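PDB 2I9C: DUF2019 domain-containing protein from Rhodopseudomonas palustris, which is of unknown function but folds as a compact, all-alpha domain probably related to the TPR-like helical repeat proteins. Local coordinates for residues Lys20-Val23 with Glu24-Asp27; Asn70-Val73 with Arg74-Ala77; Glu50-Arg54 with Asp55-Arg59; His7-Thr11 with Gln12-Ala16. One frame throughout, in Å; residues are numbered along the deposited sequence.

Contacts 1 and 4 both lie on helix 11-30, their centres about 17 Å apart, contact 4 at its N-terminal end and contact 1 further on. Contact 2 begins helix 71-79 and touches contact 1 directly: Gln25 OE1 lies 3.2 Å from Gln72 NE2, a probable hydrogen bond, with centres about 9 Å apart. Contact 3, at the C-terminal end of helix 34-53 and in the turn after it, meets contact 4 through Arg54, whose NH2 lies 2.6 Å from Met9 O; those centres are about 11 Å apart. Contacts 2 and 3 do not touch, their nearest atoms being about 6 Å apart. No active site is known, and the acetate at contact 2 probably comes from the crystallisation liquor.

Contact 1 (Lys20-Val23 with Glu24-Asp27); sequences KVTV and EQDD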
loop_
_atom_site.group_PDB
_atom_site.type_symbol
_atom_site.label_atom_id
_atom_site.label_comp_id
_atom_site.label_asym_id
_atom_site.label_seq_id
_atom_site.Cartn_x
_atom_site.Cartn_y
_atom_site.Cartn_z
ATOM N N LYS A 20 -2.442 10.265 1.670
ATOM C CA LYS A 20 -3.621 11.065 1.289
ATOM C C LYS A 20 -4.438 10.346 0.220
ATOM O O LYS A 20 -5.652 10.277 0.331
ATOM C CB LYS A 20 -3.236 12.492 0.829
ATOM C CG LYS A 20 -4.435 13.445 0.576
ATOM C CD LYS A 20 -4.023 14.766 -0.071
ATOM C CE LYS A 20 -4.950 15.897 0.392
ATOM N NZ LYS A 20 -5.591 16.596 -0.757
ATOM N N VAL A 21 -3.782 9.818 -0.814
ATOM C CA VAL A 21 -4.549 9.163 -1.892
ATOM C C VAL A 21 -5.174 7.818 -1.472
ATOM O O VAL A 21 -6.215 7.425 -1.973
ATOM C CB VAL A 21 -3.763 9.046 -3.279
ATOM C CG1 VAL A 21 -3.128 10.319 -3.637
ATOM C CG2 VAL A 21 -2.729 7.976 -3.223
ATOM N N THR A 22 -4.538 7.115 -0.556
ATOM C CA THR A 22 -5.054 5.859 -0.072
ATOM C C THR A 22 -6.188 6.036 0.972
ATOM O O THR A 22 -7.139 5.231 1.028
ATOM C CB THR A 22 -3.856 5.048 0.382
ATOM O OG1 THR A 22 -2.894 5.092 -0.692
ATOM C CG2 THR A 22 -4.224 3.619 0.668
ATOM N N VAL A 23 -6.117 7.103 1.773
ATOM C CA VAL A 23 -7.307 7.524 2.573
ATOM C C VAL A 23 -8.485 7.793 1.620
ATOM O O VAL A 23 -9.606 7.340 1.829
ATOM C CB VAL A 23 -6.979 8.795 3.396
ATOM C CG1 VAL A 23 -8.248 9.530 3.851
ATOM C CG2 VAL A 23 -6.119 8.405 4.627
ATOM N N GLU A 24 -8.233 8.558 0.561
ATOM C CA GLU A 24 -9.273 8.825 -0.404
ATOM C C GLU A 24 -9.748 7.570 -1.142
ATOM O O GLU A 24 -10.921 7.495 -1.479
ATOM C CB GLU A 24 -8.850 9.924 -1.364
ATOM C CG GLU A 24 -8.739 11.293 -0.649
ATOM C CD GLU A 24 -8.285 12.421 -1.588
ATOM O OE1 GLU A 24 -8.587 12.349 -2.810
ATOM O OE2 GLU A 24 -7.617 13.375 -1.093
ATOM N N GLN A 25 -8.871 6.588 -1.370
ATOM C CA GLN A 25 -9.317 5.237 -1.824
ATOM C C GLN A 25 -10.361 4.635 -0.900
ATOM O O GLN A 25 -11.444 4.222 -1.338
ATOM C CB GLN A 25 -8.156 4.246 -1.973
ATOM C CG GLN A 25 -7.244 4.489 -3.212
ATOM C CD GLN A 25 -6.015 3.619 -3.131
ATOM O OE1 GLN A 25 -6.049 2.582 -2.499
ATOM N NE2 GLN A 25 -4.912 4.056 -3.708
ATOM N N ASP A 26 -10.058 4.632 0.384
ATOM C CA ASP A 26 -10.965 4.136 1.391
ATOM C C ASP A 26 -12.291 4.888 1.294
ATOM O O ASP A 26 -13.336 4.263 1.221
ATOM C CB ASP A 26 -10.357 4.329 2.792
ATOM C CG ASP A 26 -11.066 3.517 3.841
ATOM O OD1 ASP A 26 -11.405 2.345 3.536
ATOM O OD2 ASP A 26 -11.272 4.033 4.979
ATOM N N ASP A 27 -12.242 6.216 1.267
ATOM C CA ASP A 27 -13.448 7.057 1.146
ATOM C C ASP A 27 -14.252 6.659 -0.092
ATOM O O ASP A 27 -15.491 6.534 -0.046
ATOM C CB ASP A 27 -13.069 8.542 0.992
ATOM C CG ASP A 27 -12.507 9.194 2.282
ATOM O OD1 ASP A 27 -12.637 8.567 3.356
ATOM O OD2 ASP A 27 -11.978 10.359 2.183
#
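The amide of Gln25 lies alongside Thr22, one turn back in the alpha-helix 11-30, with OE1 beside the methyl and NE2 beside the hydroxyl. Gln25 OE1 is 3.8 Å from Thr22 CG2 in the conformer of Thr22 described here. Thr22 OG1 itself is bonded to Phe18 O. The second flat group, the Glu24 carboxylate, points the same way as Lys20, and its OE2 comes within 3.6 Å of Lys20 CG. The ion pair there is loose, Lys20 NZ to Glu24 OE2 measuring 3.8 Å, and is tentative because Lys20 has a second conformer.

Gln25 CG stands opposite the carbonyl carbon (chi1 -74°), and the chain then runs out extended, carrying the amide between helices 34-53 and 71-79. There OE1 accepts from Gln72 NE2, while NE2 makes a weak bond to Leu40 O. A leucine here would probably leave Gln72 NE2 without this acceptor in a buried setting. The backbone holds the side chains in step with i to i+4 bonds; Gln25 N meets Val21 O at 2.8 Å, and Asp27 N reaches Val23 O at 2.9 Å, nearly straight (168°) and in the carbonyl plane.

Contact 2 (Asn70-Val73 with Arg74-Ala77); sequences NMQV and RLQA. With ACT (acetate ion), chain B.
Asn70 and Arg74 meet through the first i to i+4 backbone bond of helix 71-79, Arg74 N to Asn70 O at 3.1 Å. Three more follow it, from Leu75 N to Met71 O, Gln76 N to Gln72 O and Ala77 N to Val73 O. Asn70 is the N-cap: its OD1 turns back to accept from Val73 N at 3.2 Å, satisfying an amide that the first turn would otherwise leave without a helical partner.

Among the charged and polar groups, Arg74 extends away from the helix toward the acetate. Its chain runs extended from CG to NE (chi3 179°), passing Asn70 O, which CG approaches to 3.3 Å. The acetate ion lies at the edge of the guanidinium, with its O in the guanidinium plane and bonded to Arg74 NH1 at 3.0 Å. Arg74 NE donates to Tyr68 O, so the guanidinium is tied on more than one side, and Gln92 NE2 is a second donor to the acetate. Gln72 OE1 accepts from Gln104 NE2 and also passes 4.0 Å from Leu75 CD2.

The apolar contacts centre on Met71, a selenomethionine. The bend at chi2 (62°) brings Met71 SE to 3.6 Å from the acetate CH3, and the one at chi3 keeps CE beside the same methyl. Met71 SE also lies 4.3 Å from Arg74 CD.

This first part of helix 71-79 is wedged between three others: Val73 and Gln76 pack on helix 11-30, Leu75 lies against helix 104-117, and Met71 and Arg74 touch helix 86-99.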
loop_
_atom_site.group_PDB
_atom_site.type_symbol
_atom_site.label_atom_id
_atom_site.label_comp_id
_atom_site.label_asym_id
_atom_site.label_seq_id
_atom_site.Cartn_x
_atom_site.Cartn_y
_atom_site.Cartn_z
ATOM N N ASN A 70 -5.840 4.440 9.251
ATOM C CA ASN A 70 -6.744 4.147 8.159
ATOM C C ASN A 70 -6.350 2.764 7.649
ATOM O O ASN A 70 -5.173 2.497 7.434
ATOM C CB ASN A 70 -6.696 5.203 7.043
ATOM C CG ASN A 70 -7.692 4.908 5.929
ATOM O OD1 ASN A 70 -7.468 4.014 5.115
ATOM N ND2 ASN A 70 -8.769 5.696 5.849
HETATM N N MSE A 71 -7.311 1.875 7.520
HETATM C CA MSE A 71 -6.970 0.462 7.263
HETATM C C MSE A 71 -6.540 0.273 5.816
HETATM O O MSE A 71 -5.695 -0.600 5.506
HETATM C CB MSE A 71 -8.162 -0.457 7.565
HETATM C CG MSE A 71 -7.773 -1.951 7.697
HETATM SE SE MSE A 71 -6.466 -2.173 9.256
HETATM C CE MSE A 71 -7.692 -2.111 10.809
ATOM N N GLN A 72 -7.115 1.063 4.919
ATOM C CA GLN A 72 -6.663 1.017 3.536
ATOM C C GLN A 72 -5.192 1.453 3.396
ATOM O O GLN A 72 -4.443 0.873 2.606
ATOM C CB GLN A 72 -7.590 1.854 2.627
ATOM C CG GLN A 72 -7.277 1.730 1.071
ATOM C CD GLN A 72 -7.676 0.380 0.487
ATOM O OE1 GLN A 72 -8.257 -0.456 1.181
ATOM N NE2 GLN A 72 -7.402 0.184 -0.817
ATOM N N VAL A 73 -4.795 2.506 4.129
ATOM C CA VAL A 73 -3.413 2.980 4.113
ATOM C C VAL A 73 -2.509 1.842 4.614
ATOM O O VAL A 73 -1.515 1.522 3.978
ATOM C CB VAL A 73 -3.232 4.290 4.955
ATOM C CG1 VAL A 73 -1.782 4.773 4.956
ATOM C CG2 VAL A 73 -4.097 5.410 4.334
ATOM N N ARG A 74 -2.860 1.257 5.755
ATOM C CA ARG A 74 -2.048 0.207 6.339
ATOM C C ARG A 74 -1.901 -0.981 5.389
ATOM O O ARG A 74 -0.798 -1.528 5.269
ATOM C CB ARG A 74 -2.666 -0.263 7.665
ATOM C CG ARG A 74 -2.632 0.813 8.766
ATOM C CD ARG A 74 -3.017 0.205 10.138
ATOM N NE ARG A 74 -2.951 1.233 11.193
ATOM C CZ ARG A 74 -2.918 0.997 12.496
ATOM N NH1 ARG A 74 -2.930 -0.238 12.963
ATOM N NH2 ARG A 74 -2.865 2.016 13.359
ATOM N N LEU A 75 -3.022 -1.406 4.784
ATOM C CA LEU A 75 -3.052 -2.530 3.833
ATOM C C LEU A 75 -2.138 -2.289 2.639
ATOM O O LEU A 75 -1.297 -3.115 2.279
ATOM C CB LEU A 75 -4.489 -2.799 3.310
ATOM C CG LEU A 75 -4.600 -3.819 2.157
ATOM C CD1 LEU A 75 -4.272 -5.209 2.612
ATOM C CD2 LEU A 75 -6.051 -3.775 1.654
ATOM N N GLN A 76 -2.307 -1.143 2.013
ATOM C CA GLN A 76 -1.552 -0.838 0.816
ATOM C C GLN A 76 -0.068 -0.676 1.121
ATOM O O GLN A 76 0.757 -1.078 0.337
ATOM C CB GLN A 76 -2.118 0.398 0.105
ATOM C CG GLN A 76 -3.467 0.101 -0.607
ATOM C CD GLN A 76 -3.411 -1.165 -1.434
ATOM O OE1 GLN A 76 -2.585 -1.287 -2.322
ATOM N NE2 GLN A 76 -4.291 -2.116 -1.136
ATOM N N ALA A 77 0.242 -0.068 2.256
ATOM C CA ALA A 77 1.635 0.106 2.683
ATOM C C ALA A 77 2.312 -1.258 2.939
ATOM O O ALA A 77 3.458 -1.464 2.529
ATOM C CB ALA A 77 1.737 1.025 3.961
HETATM C C ACT B . -4.067 -3.482 12.444
HETATM O O ACT B . -3.341 -2.874 11.572
HETATM O OXT ACT B . -4.003 -3.395 13.789
HETATM C CH3 ACT B . -4.972 -4.363 11.759
#

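Contact 3 (Glu50-Arg54 with Asp55-Arg59); sequences ELKAR and DGDQR
Arg54 and Asp57 close a type II beta turn that follows helix 34-53, with Asp57 N bonded to Arg54 O at 3.0 Å. Gly56, at the third position, has a positive phi (92°), where a side chain would press against Asp55 O. Just beyond the turn, Gln58 N comes back to Leu51 O at 2.8 Å, well above the carbonyl plane, while Arg54 N reaches the same oxygen from the opposite face. Leu51 and Gln58 cross at about a right angle, and Gln58 NE2 folds over to bond Asp55 O.

Asp57 also forms an Asx turn, its OD1 accepting from Arg59 N. The same carboxylate is gripped side-on by the Arg59 guanidinium: Arg59 NE goes to Asp57 OD1 at 3.0 Å and Arg59 NH2 to Asp57 OD2 at 2.8 Å, each on a syn lone pair. Lys52 covers one face of this guanidinium with its aliphatic chain, CD standing 3.7 Å above the plane over its centre. A leucine in place of Arg59 would probably leave the Asp57 carboxylate without its charged mate and Lys123 O without this donor.

On the helix side, Arg54 uses NE and NH2 together on one oxygen, Glu50 OE2, which they approach from opposite faces of the carboxylate plane; Arg54 NH2 is 2.9 Å from Glu50 OE2 and also donates to Met9 O.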
loop_
_atom_site.group_PDB
_atom_site.type_symbol
_atom_site.label_atom_id
_atom_site.label_comp_id
_atom_site.label_asym_id
_atom_site.label_seq_id
_atom_site.Cartn_x
_atom_site.Cartn_y
_atom_site.Cartn_z
ATOM N N GLU A 50 7.844 5.301 -8.253
ATOM C CA GLU A 50 8.838 6.361 -8.109
ATOM C C GLU A 50 9.751 6.095 -6.876
ATOM O O GLU A 50 10.960 6.253 -6.946
ATOM C CB GLU A 50 8.162 7.747 -8.015
ATOM C CG GLU A 50 9.141 8.907 -7.742
ATOM C CD GLU A 50 10.152 9.147 -8.866
ATOM O OE1 GLU A 50 9.935 8.752 -10.052
ATOM O OE2 GLU A 50 11.197 9.732 -8.567
ATOM N N LEU A 51 9.153 5.711 -5.754
ATOM C CA LEU A 51 9.928 5.473 -4.539
ATOM C C LEU A 51 10.869 4.283 -4.794
ATOM O O LEU A 51 12.034 4.322 -4.430
ATOM C CB LEU A 51 8.995 5.157 -3.363
ATOM C CG LEU A 51 8.269 6.339 -2.737
ATOM C CD1 LEU A 51 7.117 5.839 -1.873
ATOM C CD2 LEU A 51 9.251 7.130 -1.884
ATOM N N LYS A 52 10.344 3.224 -5.400
ATOM C CA LYS A 52 11.173 2.069 -5.781
ATOM C C LYS A 52 12.370 2.492 -6.665
ATOM O O LYS A 52 13.475 2.055 -6.406
ATOM C CB LYS A 52 10.327 0.972 -6.465
ATOM C CG LYS A 52 11.184 -0.197 -7.015
ATOM C CD LYS A 52 10.379 -1.234 -7.804
ATOM C CE LYS A 52 9.734 -0.624 -9.031
ATOM N NZ LYS A 52 9.529 -1.611 -10.138
ATOM N N ALA A 53 12.165 3.382 -7.646
ATOM C CA ALA A 53 13.251 3.835 -8.549
ATOM C C ALA A 53 14.368 4.646 -7.918
ATOM O O ALA A 53 15.399 4.891 -8.559
ATOM C CB ALA A 53 12.690 4.587 -9.771
ATOM N N ARG A 54 14.179 5.070 -6.672
ATOM C CA ARG A 54 15.152 5.892 -6.002
ATOM C C ARG A 54 16.186 5.027 -5.331
ATOM O O ARG A 54 15.885 3.886 -4.943
ATOM C CB ARG A 54 14.434 6.788 -4.988
ATOM C CG ARG A 54 13.723 7.867 -5.729
ATOM C CD ARG A 54 12.955 8.817 -4.869
ATOM N NE ARG A 54 12.259 9.710 -5.786
ATOM C CZ ARG A 54 11.835 10.924 -5.474
ATOM N NH1 ARG A 54 12.020 11.404 -4.241
ATOM N NH2 ARG A 54 11.237 11.656 -6.397
ATOM N N ASP A 55 17.401 5.569 -5.187
ATOM C CA ASP A 55 18.500 4.869 -4.520
ATOM C C ASP A 55 18.057 4.217 -3.222
ATOM O O ASP A 55 17.437 4.864 -2.371
ATOM C CB ASP A 55 19.655 5.829 -4.223
ATOM C CG ASP A 55 20.319 6.333 -5.460
ATOM O OD1 ASP A 55 20.692 5.511 -6.346
ATOM O OD2 ASP A 55 20.479 7.567 -5.547
ATOM N N GLY A 56 18.375 2.927 -3.094
ATOM C CA GLY A 56 18.126 2.156 -1.878
ATOM C C GLY A 56 16.777 1.437 -1.874
ATOM O O GLY A 56 16.534 0.598 -0.996
ATOM N N ASP A 57 15.936 1.721 -2.886
ATOM C CA ASP A 57 14.526 1.350 -2.908
ATOM C C ASP A 57 13.764 2.059 -1.767
ATOM O O ASP A 57 13.691 1.551 -0.627
ATOM C CB ASP A 57 14.362 -0.178 -2.852
ATOM C CG ASP A 57 12.983 -0.627 -3.231
ATOM O OD1 ASP A 57 12.031 0.145 -3.062
ATOM O OD2 ASP A 57 12.854 -1.786 -3.675
ATOM N N GLN A 58 13.217 3.240 -2.076
ATOM C CA GLN A 58 12.646 4.093 -1.023
ATOM C C GLN A 58 11.210 3.673 -0.690
ATOM O O GLN A 58 10.568 4.308 0.102
ATOM C CB GLN A 58 12.692 5.587 -1.395
ATOM C CG GLN A 58 14.082 6.212 -1.329
ATOM C CD GLN A 58 14.718 6.031 0.026
ATOM O OE1 GLN A 58 14.118 6.359 1.084
ATOM N NE2 GLN A 58 15.941 5.487 0.023
ATOM N N ARG A 59 10.732 2.555 -1.245
ATOM C CA ARG A 59 9.491 1.964 -0.696
ATOM C C ARG A 59 9.617 1.697 0.814
ATOM O O ARG A 59 8.615 1.616 1.524
ATOM C CB ARG A 59 9.114 0.668 -1.439
ATOM C CG ARG A 59 8.592 0.895 -2.847
ATOM C CD ARG A 59 8.308 -0.436 -3.587
ATOM N NE ARG A 59 9.509 -1.264 -3.794
ATOM C CZ ARG A 59 9.507 -2.454 -4.405
ATOM N NH1 ARG A 59 8.396 -2.914 -4.919
ATOM N NH2 ARG A 59 10.618 -3.153 -4.539
#

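Contact 4 (His7-Thr11 with Gln12-Ala16); sequences HQMTT and QDLVA
The N-terminal end of helix 11-30 is capped by Thr10, which bonds Asp13 through its side chain. Thr10 OG1 accepts from Asp13 N at 3.2 Å (156° at the hydrogen), supplying a partner for an amide in the first turn. The hydroxyl reaches it because OG1 stands between the backbone N and the carbonyl carbon (chi1 67°). In a capping box the third residue of the helix would answer with its own side chain, accepting from the N-cap amide. Here Thr10 N and Asp13 OD2, 4.4 Å apart, are too far for a direct bond, and the return is made through water: Thr10 N donates to water 1 at 2.8 Å, and the water donates to Asp13 OD2 at a short 2.5 Å. The Asp13 carboxylate lies close to the hydroxyl, its CG 3.3 Å from Thr10 OG1. A negative charge at this end probably also interacts favourably with the helix dipole.

Regular backbone bonding starts at once, Leu14 N meeting Thr10 O at 3.0 Å and Val15 N following onto Thr11 O.

Just ahead of the cap, Met9, a selenomethionine, curls back along the helix. A bend at chi3 swings its methyl toward Leu14, and Met9 CE comes within 3.6 Å of Leu14 CD2. Leu14 in turn packs on Ile47 and Glu50 of helix 34-53, tying the cap to the neighbouring helix. An apolar pair that links the residue before the N-cap to the fourth residue of the helix is the hydrophobic staple, here combined with a threonine N-cap and a water-mediated relative of the capping box.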
loop_
_atom_site.group_PDB
_atom_site.type_symbol
_atom_site.label_atom_id
_atom_site.label_comp_id
_atom_site.label_asym_id
_atom_site.label_seq_id
_atom_site.Cartn_x
_atom_site.Cartn_y
_atom_site.Cartn_z
ATOM N N HIS A 7 8.994 12.603 -10.320
ATOM C CA HIS A 7 10.436 12.547 -10.210
ATOM C C HIS A 7 10.996 13.734 -9.448
ATOM O O HIS A 7 12.094 13.656 -8.900
ATOM C CB HIS A 7 11.030 12.498 -11.636
ATOM C CG HIS A 7 12.458 12.071 -11.683
ATOM N ND1 HIS A 7 12.840 10.807 -12.080
ATOM C CD2 HIS A 7 13.600 12.735 -11.377
ATOM C CE1 HIS A 7 14.158 10.716 -12.036
ATOM N NE2 HIS A 7 14.643 11.870 -11.602
ATOM N N GLN A 8 10.235 14.829 -9.420
ATOM C CA GLN A 8 10.681 16.079 -8.792
ATOM C C GLN A 8 10.243 16.217 -7.331
ATOM O O GLN A 8 10.620 17.159 -6.642
ATOM C CB GLN A 8 10.236 17.309 -9.619
ATOM C CG GLN A 8 10.875 17.375 -10.986
ATOM C CD GLN A 8 12.355 17.047 -10.914
ATOM O OE1 GLN A 8 13.109 17.645 -10.126
ATOM N NE2 GLN A 8 12.778 16.079 -11.728
HETATM N N MSE A 9 9.436 15.267 -6.875
HETATM C CA MSE A 9 8.917 15.304 -5.519
HETATM C C MSE A 9 9.884 14.690 -4.540
HETATM O O MSE A 9 10.566 13.722 -4.880
HETATM C CB MSE A 9 7.582 14.579 -5.460
HETATM C CG MSE A 9 6.423 15.478 -5.831
HETATM SE SE MSE A 9 4.681 14.553 -5.597
HETATM C CE MSE A 9 4.830 13.988 -3.900
ATOM N N THR A 10 9.960 15.260 -3.336
ATOM C CA THR A 10 10.813 14.694 -2.290
ATOM C C THR A 10 10.206 13.385 -1.809
ATOM O O THR A 10 9.024 13.172 -1.907
ATOM C CB THR A 10 11.048 15.616 -1.061
ATOM O OG1 THR A 10 9.835 15.803 -0.344
ATOM C CG2 THR A 10 11.669 16.983 -1.446
ATOM N N THR A 11 11.046 12.495 -1.321
ATOM C CA THR A 11 10.602 11.230 -0.742
ATOM C C THR A 11 9.582 11.415 0.393
ATOM O O THR A 11 8.563 10.719 0.416
ATOM C CB THR A 11 11.850 10.386 -0.332
ATOM O OG1 THR A 11 12.515 9.989 -1.553
ATOM C CG2 THR A 11 11.444 9.185 0.520
ATOM N N GLN A 12 9.781 12.387 1.283
ATOM C CA GLN A 12 8.772 12.654 2.311
ATOM C C GLN A 12 7.430 13.085 1.777
ATOM O O GLN A 12 6.372 12.703 2.333
ATOM C CB GLN A 12 9.219 13.712 3.336
ATOM C CG GLN A 12 10.131 13.211 4.391
ATOM C CD GLN A 12 9.553 12.058 5.232
ATOM O OE1 GLN A 12 8.358 11.996 5.539
ATOM N NE2 GLN A 12 10.429 11.131 5.604
ATOM N N ASP A 13 7.466 13.934 0.750
ATOM C CA ASP A 13 6.226 14.393 0.093
ATOM C C ASP A 13 5.490 13.236 -0.580
ATOM O O ASP A 13 4.261 13.193 -0.549
ATOM C CB ASP A 13 6.498 15.490 -0.963
ATOM C CG ASP A 13 6.694 16.889 -0.345
ATOM O OD1 ASP A 13 6.382 17.080 0.861
ATOM O OD2 ASP A 13 7.173 17.814 -1.077
ATOM N N LEU A 14 6.243 12.330 -1.204
ATOM C CA LEU A 14 5.678 11.075 -1.766
ATOM C C LEU A 14 4.964 10.205 -0.702
ATOM O O LEU A 14 3.851 9.673 -0.946
ATOM C CB LEU A 14 6.774 10.278 -2.502
ATOM C CG LEU A 14 7.244 10.922 -3.834
ATOM C CD1 LEU A 14 8.523 10.323 -4.270
ATOM C CD2 LEU A 14 6.175 10.769 -4.951
ATOM N N VAL A 15 5.601 10.025 0.450
ATOM C CA VAL A 15 4.949 9.284 1.552
ATOM C C VAL A 15 3.640 9.952 1.998
ATOM O O VAL A 15 2.619 9.278 2.190
ATOM C CB VAL A 15 5.903 9.031 2.759
ATOM C CG1 VAL A 15 5.172 8.291 3.884
ATOM C CG2 VAL A 15 7.057 8.143 2.318
ATOM N N ALA A 16 3.680 11.281 2.167
ATOM C CA ALA A 16 2.506 12.018 2.620
ATOM C C ALA A 16 1.440 11.875 1.531
ATOM O O ALA A 16 0.275 11.705 1.838
ATOM C CB ALA A 16 2.832 13.528 2.898
HETATM O O HOH W 1 8.343 17.550 -3.316
#